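Local coordinates for deoxyribose-phosphate aldolase (Toxoplasma gondii, PDB 4EIV), which belongs to the aldolases that fold as a TIM barrel, eight parallel strands closed into a cylinder and ringed by helices, at residues I84-G95 and A114-R124; P99-L110 and L139-V148. All coordinates share one frame; numbering follows the deposited sequence. Where two conformers were deposited one is given.

Interaction 1 (I84-G95 and A114-R124)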
# COMPACT_ATOMS: atom_id res chain seq x y z
N ILE A 84 14.15 -12.53 -4.79
CA ILE A 84 12.75 -12.95 -4.83
C ILE A 84 12.63 -14.16 -3.92
O ILE A 84 13.62 -14.86 -3.67
CB ILE A 84 12.23 -13.31 -6.24
CG1 ILE A 84 13.01 -14.47 -6.87
CG2 ILE A 84 12.26 -12.07 -7.13
CD1 ILE A 84 12.43 -14.96 -8.21
N LYS A 85 11.43 -14.38 -3.40
CA LYS A 85 11.17 -15.54 -2.57
C LYS A 85 10.92 -16.75 -3.45
O LYS A 85 10.47 -16.62 -4.59
CB LYS A 85 9.92 -15.33 -1.73
CG LYS A 85 10.06 -14.38 -0.58
CD LYS A 85 8.70 -14.25 0.08
CE LYS A 85 8.74 -13.69 1.47
NZ LYS A 85 7.34 -13.59 1.98
N VAL A 86 11.24 -17.93 -2.92
CA VAL A 86 10.96 -19.20 -3.56
C VAL A 86 9.85 -19.86 -2.72
O VAL A 86 10.03 -20.13 -1.52
CB VAL A 86 12.20 -20.10 -3.70
CG1 VAL A 86 11.81 -21.46 -4.23
CG2 VAL A 86 13.24 -19.43 -4.60
N CYS A 87 8.70 -20.10 -3.33
CA CYS A 87 7.60 -20.77 -2.65
C CYS A 87 7.47 -22.17 -3.26
O CYS A 87 7.25 -22.31 -4.46
CB CYS A 87 6.31 -19.99 -2.76
SG CYS A 87 4.96 -20.79 -1.88
N ALA A 88 7.63 -23.18 -2.41
CA ALA A 88 7.61 -24.57 -2.84
C ALA A 88 6.19 -25.13 -2.76
O ALA A 88 5.57 -25.10 -1.68
CB ALA A 88 8.53 -25.41 -1.97
N ALA A 89 5.71 -25.67 -3.89
CA ALA A 89 4.37 -26.23 -4.01
C ALA A 89 4.38 -27.70 -3.59
O ALA A 89 4.98 -28.54 -4.26
CB ALA A 89 3.89 -26.05 -5.45
N VAL A 90 3.73 -28.00 -2.47
CA VAL A 90 3.71 -29.37 -1.90
C VAL A 90 2.31 -29.96 -2.04
O VAL A 90 1.31 -29.24 -2.08
CB VAL A 90 4.22 -29.41 -0.44
CG1 VAL A 90 5.63 -28.81 -0.36
CG2 VAL A 90 3.26 -28.70 0.52
N ASN A 91 2.27 -31.29 -2.16
CA ASN A 91 1.04 -32.06 -2.43
C ASN A 91 0.48 -31.79 -3.83
O ASN A 91 -0.69 -31.98 -4.05
CB ASN A 91 -0.05 -31.83 -1.37
CG ASN A 91 -0.91 -33.07 -1.12
OD1 ASN A 91 -0.59 -34.19 -1.54
ND2 ASN A 91 -2.03 -32.86 -0.43
N PHE A 92 1.33 -31.32 -4.74
CA PHE A 92 0.96 -31.05 -6.10
C PHE A 92 1.25 -32.27 -6.98
O PHE A 92 2.14 -33.06 -6.69
CB PHE A 92 1.75 -29.84 -6.67
CG PHE A 92 1.12 -28.49 -6.41
CD1 PHE A 92 0.79 -27.65 -7.47
CD2 PHE A 92 0.89 -28.06 -5.10
CE1 PHE A 92 0.22 -26.40 -7.23
CE2 PHE A 92 0.33 -26.81 -4.85
CZ PHE A 92 -0.01 -26.00 -5.92
N PRO A 93 0.51 -32.40 -8.09
CA PRO A 93 -0.54 -31.50 -8.59
C PRO A 93 -1.96 -31.90 -8.21
O PRO A 93 -2.88 -31.16 -8.54
CB PRO A 93 -0.38 -31.60 -10.11
CG PRO A 93 0.04 -33.01 -10.33
CD PRO A 93 0.86 -33.41 -9.11
N GLU A 94 -2.14 -33.05 -7.55
CA GLU A 94 -3.48 -33.61 -7.32
C GLU A 94 -3.97 -33.67 -5.89
O GLU A 94 -5.15 -34.04 -5.68
CB GLU A 94 -3.58 -35.00 -7.96
CG GLU A 94 -3.45 -35.00 -9.47
CD GLU A 94 -4.59 -34.29 -10.21
OE1 GLU A 94 -5.61 -33.96 -9.58
OE2 GLU A 94 -4.49 -34.09 -11.44
N GLY A 95 -3.14 -33.35 -4.90
CA GLY A 95 -3.58 -33.34 -3.50
C GLY A 95 -3.81 -34.73 -2.93
O GLY A 95 -4.65 -34.90 -2.07
N ALA A 114 13.71 -22.88 0.38
CA ALA A 114 12.39 -22.29 0.15
C ALA A 114 12.01 -21.32 1.27
O ALA A 114 12.31 -21.56 2.44
CB ALA A 114 11.35 -23.39 0.06
N ASP A 115 11.36 -20.23 0.90
CA ASP A 115 10.93 -19.22 1.86
C ASP A 115 9.51 -19.43 2.34
O ASP A 115 9.15 -19.01 3.44
CB ASP A 115 11.02 -17.84 1.21
CG ASP A 115 12.41 -17.52 0.74
OD1 ASP A 115 13.27 -17.23 1.59
OD2 ASP A 115 12.64 -17.59 -0.48
N GLU A 116 8.68 -20.04 1.50
CA GLU A 116 7.27 -20.28 1.83
C GLU A 116 6.87 -21.63 1.26
O GLU A 116 7.55 -22.18 0.40
CB GLU A 116 6.33 -19.21 1.25
CG GLU A 116 6.65 -17.79 1.66
CD GLU A 116 5.56 -16.79 1.29
OE1 GLU A 116 4.39 -17.20 1.07
OE2 GLU A 116 5.86 -15.58 1.24
N ILE A 117 5.76 -22.16 1.77
CA ILE A 117 5.21 -23.42 1.32
C ILE A 117 3.77 -23.19 0.86
O ILE A 117 3.01 -22.49 1.52
CB ILE A 117 5.22 -24.48 2.45
CG1 ILE A 117 6.65 -24.83 2.86
CG2 ILE A 117 4.48 -25.76 2.02
CD1 ILE A 117 7.55 -25.37 1.73
N GLU A 118 3.41 -23.77 -0.28
CA GLU A 118 2.05 -23.69 -0.84
C GLU A 118 1.51 -25.11 -0.93
O GLU A 118 1.90 -25.88 -1.80
CB GLU A 118 2.09 -22.97 -2.18
CG GLU A 118 2.59 -21.52 -1.98
CD GLU A 118 2.73 -20.69 -3.25
OE1 GLU A 118 2.69 -19.45 -3.11
OE2 GLU A 118 2.89 -21.24 -4.36
N CYS A 119 0.57 -25.44 -0.03
CA CYS A 119 0.08 -26.81 0.12
C CYS A 119 -1.32 -27.01 -0.47
O CYS A 119 -2.28 -26.41 0.01
CB CYS A 119 0.09 -27.14 1.61
SG CYS A 119 -0.46 -28.82 2.00
N LEU A 120 -1.43 -27.90 -1.44
CA LEU A 120 -2.73 -28.22 -2.02
C LEU A 120 -3.44 -29.22 -1.11
O LEU A 120 -2.82 -30.13 -0.58
CB LEU A 120 -2.54 -28.79 -3.42
CG LEU A 120 -3.76 -29.16 -4.28
CD1 LEU A 120 -4.68 -27.94 -4.48
CD2 LEU A 120 -3.34 -29.74 -5.61
N ILE A 121 -4.74 -29.01 -0.92
CA ILE A 121 -5.56 -29.93 -0.16
C ILE A 121 -6.07 -31.08 -1.02
O ILE A 121 -6.07 -31.00 -2.26
CB ILE A 121 -6.78 -29.20 0.51
CG1 ILE A 121 -7.76 -28.65 -0.53
CG2 ILE A 121 -6.30 -28.10 1.45
CD1 ILE A 121 -9.13 -28.23 0.06
N ASP A 122 -6.60 -32.11 -0.37
CA ASP A 122 -7.26 -33.22 -1.07
C ASP A 122 -8.70 -32.74 -1.29
O ASP A 122 -9.64 -33.12 -0.61
CB ASP A 122 -7.20 -34.51 -0.22
CG ASP A 122 -7.53 -35.77 -1.03
OD1 ASP A 122 -8.00 -35.66 -2.20
OD2 ASP A 122 -7.29 -36.88 -0.49
N TRP A 123 -8.86 -31.90 -2.31
CA TRP A 123 -10.13 -31.23 -2.56
C TRP A 123 -11.23 -32.22 -2.97
O TRP A 123 -12.41 -31.99 -2.70
CB TRP A 123 -9.96 -30.14 -3.64
CG TRP A 123 -9.31 -30.64 -4.89
CD1 TRP A 123 -7.95 -30.63 -5.21
CD2 TRP A 123 -9.97 -31.19 -6.01
NE1 TRP A 123 -7.76 -31.17 -6.43
CE2 TRP A 123 -8.98 -31.51 -6.96
CE3 TRP A 123 -11.30 -31.47 -6.29
CZ2 TRP A 123 -9.29 -32.09 -8.18
CZ3 TRP A 123 -11.62 -32.03 -7.52
CH2 TRP A 123 -10.62 -32.35 -8.44
N ARG A 124 -10.83 -33.35 -3.55
CA ARG A 124 -11.82 -34.34 -3.96
C ARG A 124 -12.62 -34.87 -2.78
O ARG A 124 -13.80 -35.23 -2.91
CB ARG A 124 -11.14 -35.49 -4.70
CG ARG A 124 -10.67 -35.14 -6.09
CD ARG A 124 -9.97 -36.32 -6.74
NE ARG A 124 -9.53 -36.00 -8.08
CZ ARG A 124 -8.40 -35.38 -8.40
NH1 ARG A 124 -7.54 -35.02 -7.45
NH2 ARG A 124 -8.14 -35.14 -9.68
O HOH W 1 -5.83 -31.10 -8.60
O HOH W 2 -7.81 -34.24 -4.50
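D115 lies against K85 and V86 at the start of two neighbouring strands of a TIM barrel, and its side chain can be followed outward. CB packs on K85 CG at 4.0 Å. CG is turned beside its own backbone N (chi1 -58°), which swings the carboxylate back toward the other strand. There OD2, through its anti lone pair, takes a nearly straight bond from V86 N (2.8 Å, 168°), while D115 N donates to V86 O. This two-way clasp of backbone and carboxylate begins the pairing; R71 adds a salt bridge to the same OD2.

Regular parallel pairing follows, in which A88 and V90 each donate to one residue of 116-120 and accept from another, as in E118 N to A88 O at 2.9 Å. On the face of the sheet carrying A88, V90, I117 and C119, V90 CG2, placed by chi1 -56°, meets I117 CG2 at 3.5 Å.

Beyond the strands, side chains take over. N91 ND2 donates to L120 O at 2.8 Å, and its OD1 accepts from G97 N, so both ends of the amide are held. The F92 ring carries A89 CB over one face, and its CE2 lies 3.8 Å from L120 CB. E94 OE1 receives both NH1 and NH2 of R124, the nearer being NH2 at 2.8 Å; it sits in the guanidinium plane, whereas the nitrogens approach from one face of the carboxylate. W123 CZ2 covers the centre of a guanidinium face, and its NE1 donates to a water that also reaches P93 O.

The pair supplies the two strands of a beta-alpha-beta unit whose connecting helix is 99-111: V90 and A88 back onto that helix, I117 and C119 onto helix 130-148, while backbone bonds to V60 and V62 join the preceding strand, 59-62.

Interaction 2 (P99-L110 and L139-V148)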
# COMPACT_ATOMS: atom_id res chain seq x y z
N PRO A 99 -0.55 -36.64 5.29
CA PRO A 99 0.14 -35.62 6.08
C PRO A 99 1.64 -35.88 6.16
O PRO A 99 2.42 -34.94 6.05
CB PRO A 99 -0.54 -35.72 7.44
CG PRO A 99 -1.94 -36.13 7.10
CD PRO A 99 -1.81 -37.07 5.93
N ASP A 100 2.05 -37.15 6.30
CA ASP A 100 3.48 -37.44 6.37
C ASP A 100 4.24 -37.26 5.06
O ASP A 100 5.37 -36.72 5.07
CB ASP A 100 3.73 -38.85 6.92
CG ASP A 100 3.43 -38.99 8.42
OD1 ASP A 100 3.29 -37.98 9.14
OD2 ASP A 100 3.36 -40.14 8.90
N THR A 101 3.65 -37.66 3.93
CA THR A 101 4.37 -37.51 2.66
C THR A 101 4.50 -36.03 2.31
O THR A 101 5.53 -35.59 1.80
CB THR A 101 3.76 -38.29 1.46
OG1 THR A 101 2.50 -37.73 1.09
CG2 THR A 101 3.59 -39.75 1.77
N VAL A 102 3.45 -35.25 2.59
CA VAL A 102 3.49 -33.82 2.30
C VAL A 102 4.46 -33.10 3.24
O VAL A 102 5.21 -32.22 2.83
CB VAL A 102 2.09 -33.18 2.32
CG1 VAL A 102 2.17 -31.73 1.93
CG2 VAL A 102 1.15 -33.93 1.36
N SER A 103 4.47 -33.49 4.51
CA SER A 103 5.42 -32.92 5.43
C SER A 103 6.86 -33.17 4.95
O SER A 103 7.70 -32.28 5.04
CB SER A 103 5.19 -33.46 6.82
OG SER A 103 3.96 -32.99 7.30
N LEU A 104 7.14 -34.36 4.42
CA LEU A 104 8.48 -34.69 3.93
C LEU A 104 8.89 -33.79 2.73
O LEU A 104 10.04 -33.36 2.64
CB LEU A 104 8.61 -36.20 3.63
CG LEU A 104 8.67 -37.13 4.86
CD1 LEU A 104 8.61 -38.59 4.45
CD2 LEU A 104 9.89 -36.90 5.77
N GLU A 105 7.95 -33.49 1.83
CA GLU A 105 8.21 -32.56 0.73
C GLU A 105 8.58 -31.18 1.29
O GLU A 105 9.51 -30.53 0.83
CB GLU A 105 7.01 -32.35 -0.17
CG GLU A 105 6.49 -33.54 -0.89
CD GLU A 105 5.42 -33.09 -1.84
OE1 GLU A 105 5.78 -32.53 -2.89
OE2 GLU A 105 4.23 -33.28 -1.54
N ALA A 106 7.78 -30.71 2.25
CA ALA A 106 7.99 -29.39 2.85
C ALA A 106 9.34 -29.30 3.56
O ALA A 106 10.05 -28.32 3.41
CB ALA A 106 6.84 -29.05 3.80
N VAL A 107 9.67 -30.31 4.35
CA VAL A 107 10.94 -30.32 5.06
C VAL A 107 12.11 -30.18 4.08
O VAL A 107 13.03 -29.37 4.30
CB VAL A 107 11.13 -31.62 5.88
CG1 VAL A 107 12.55 -31.72 6.44
CG2 VAL A 107 10.12 -31.71 7.02
N GLY A 108 12.07 -30.95 3.00
CA GLY A 108 13.15 -30.91 2.01
C GLY A 108 13.23 -29.59 1.27
O GLY A 108 14.32 -29.07 0.99
N ALA A 109 12.07 -29.02 0.96
CA ALA A 109 12.03 -27.75 0.26
C ALA A 109 12.63 -26.64 1.12
O ALA A 109 13.41 -25.81 0.62
CB ALA A 109 10.60 -27.40 -0.10
N LEU A 110 12.30 -26.65 2.41
CA LEU A 110 12.81 -25.66 3.34
C LEU A 110 14.34 -25.83 3.49
O LEU A 110 15.08 -24.85 3.48
CB LEU A 110 12.09 -25.77 4.70
CG LEU A 110 10.60 -25.37 4.63
CD1 LEU A 110 9.85 -25.86 5.88
CD2 LEU A 110 10.41 -23.88 4.40
N LEU A 139 -5.89 -31.91 9.47
CA LEU A 139 -4.73 -32.71 9.86
C LEU A 139 -3.57 -32.53 8.88
O LEU A 139 -2.41 -32.55 9.28
CB LEU A 139 -5.11 -34.18 9.97
CG LEU A 139 -3.99 -35.04 10.55
CD1 LEU A 139 -3.54 -34.66 11.98
CD2 LEU A 139 -4.42 -36.51 10.51
N LEU A 140 -3.87 -32.41 7.59
CA LEU A 140 -2.81 -32.10 6.61
C LEU A 140 -2.15 -30.76 6.97
O LEU A 140 -0.93 -30.66 7.12
CB LEU A 140 -3.42 -32.05 5.20
CG LEU A 140 -2.47 -31.60 4.10
CD1 LEU A 140 -1.22 -32.50 3.95
CD2 LEU A 140 -3.24 -31.46 2.79
N VAL A 141 -2.98 -29.74 7.09
CA VAL A 141 -2.50 -28.38 7.30
C VAL A 141 -1.76 -28.26 8.63
O VAL A 141 -0.68 -27.67 8.70
CB VAL A 141 -3.64 -27.35 7.19
CG1 VAL A 141 -3.14 -25.92 7.50
CG2 VAL A 141 -4.21 -27.33 5.80
N SER A 142 -2.32 -28.83 9.69
CA SER A 142 -1.65 -28.72 11.00
C SER A 142 -0.30 -29.45 11.06
O SER A 142 0.63 -28.99 11.73
CB SER A 142 -2.58 -29.17 12.14
OG SER A 142 -2.95 -30.53 12.04
N GLU A 143 -0.21 -30.61 10.41
CA GLU A 143 1.03 -31.35 10.33
C GLU A 143 2.09 -30.63 9.51
O GLU A 143 3.25 -30.58 9.89
CB GLU A 143 0.78 -32.77 9.82
CG GLU A 143 0.09 -33.63 10.88
CD GLU A 143 0.96 -33.85 12.09
OE1 GLU A 143 0.47 -33.63 13.22
OE2 GLU A 143 2.15 -34.20 11.90
N VAL A 144 1.68 -30.07 8.37
CA VAL A 144 2.62 -29.31 7.55
C VAL A 144 3.06 -28.04 8.29
O VAL A 144 4.25 -27.66 8.26
CB VAL A 144 2.02 -29.01 6.15
CG1 VAL A 144 2.93 -28.05 5.35
CG2 VAL A 144 1.82 -30.31 5.38
N LYS A 145 2.12 -27.37 8.95
CA LYS A 145 2.49 -26.14 9.70
C LYS A 145 3.55 -26.40 10.77
O LYS A 145 4.38 -25.54 11.02
CB LYS A 145 1.26 -25.47 10.33
CG LYS A 145 1.51 -24.10 11.00
CD LYS A 145 2.23 -23.05 10.13
CE LYS A 145 2.55 -21.75 10.91
NZ LYS A 145 3.34 -20.72 10.12
N LYS A 146 3.53 -27.58 11.37
CA LYS A 146 4.53 -27.94 12.38
C LYS A 146 5.95 -27.90 11.83
O LYS A 146 6.88 -27.51 12.53
CB LYS A 146 4.27 -29.35 12.94
CG LYS A 146 3.09 -29.47 13.90
CD LYS A 146 2.96 -30.91 14.40
CE LYS A 146 1.73 -31.09 15.28
NZ LYS A 146 1.52 -32.53 15.63
N VAL A 147 6.12 -28.33 10.58
CA VAL A 147 7.45 -28.35 9.97
C VAL A 147 7.84 -27.03 9.33
O VAL A 147 9.03 -26.74 9.21
CB VAL A 147 7.63 -29.54 8.97
CG1 VAL A 147 7.37 -30.89 9.69
CG2 VAL A 147 6.78 -29.41 7.76
N VAL A 148 6.87 -26.22 8.93
CA VAL A 148 7.19 -24.91 8.34
C VAL A 148 7.60 -23.93 9.44
O VAL A 148 8.39 -23.01 9.21
CB VAL A 148 6.03 -24.35 7.53
CG1 VAL A 148 5.63 -25.31 6.41
CG2 VAL A 148 4.89 -24.03 8.42
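L139 and P99 meet where two adjacent helices on the outside of the TIM barrel begin to share a boundary, L139 CG lying 4.2 Å from P99 CG with the side chains at about a right angle. The short helical segments run in roughly the same direction, 29° apart with axes 8.9 Å from each other, and no hydrogen bond joins them.

L140 comes next. Its CG stands anti to the backbone N (chi1 174°), which brings CD1 against V102, 3.8 Å from V102 CB. E143 offers its aliphatic part to the interface, CB resting against P99 CB, while its OE1 forms a salt bridge with K146 NZ, three residues later in the same helix. V144 is the buried wedge: CG2 touches V102 CG1 at 3.7 Å and also borders S103, whose hydroxyl lies among apolar side chains but bonds within its own helix. S103 OG donates to P99 O at 2.8 Å, and S103 N reaches that oxygen from the opposite face, so one carbonyl is gripped twice.

V147 then fits among S103, A106 and V107; CG2 faces A106 CB, whereas CB meets V107 CG2 at 3.8 Å. At V148 the backbone itself becomes the surface: L110 CD1 settles on it, 3.7 Å from V148 CA and 3.5 Å from V147 O.

Read from the N terminus, the segments come in alternating order: 84-95, 99-110, 114-124, 139-148. Interaction 1 closes a loop of 18 residues that holds all of helix 99-111; interaction 2 sets out from that helix and closes a longer loop containing strand 116-120. The two loops therefore cross, and neither lies within the other. Interaction 1 joins neighbouring staves of the barrel wall, and interaction 2 joins neighbouring helices outside it. The two layers are connected where the contacts themselves meet: E105 OE2 probably accepts a hydrogen bond from N91 N, and A88 CB rests on A109 CB.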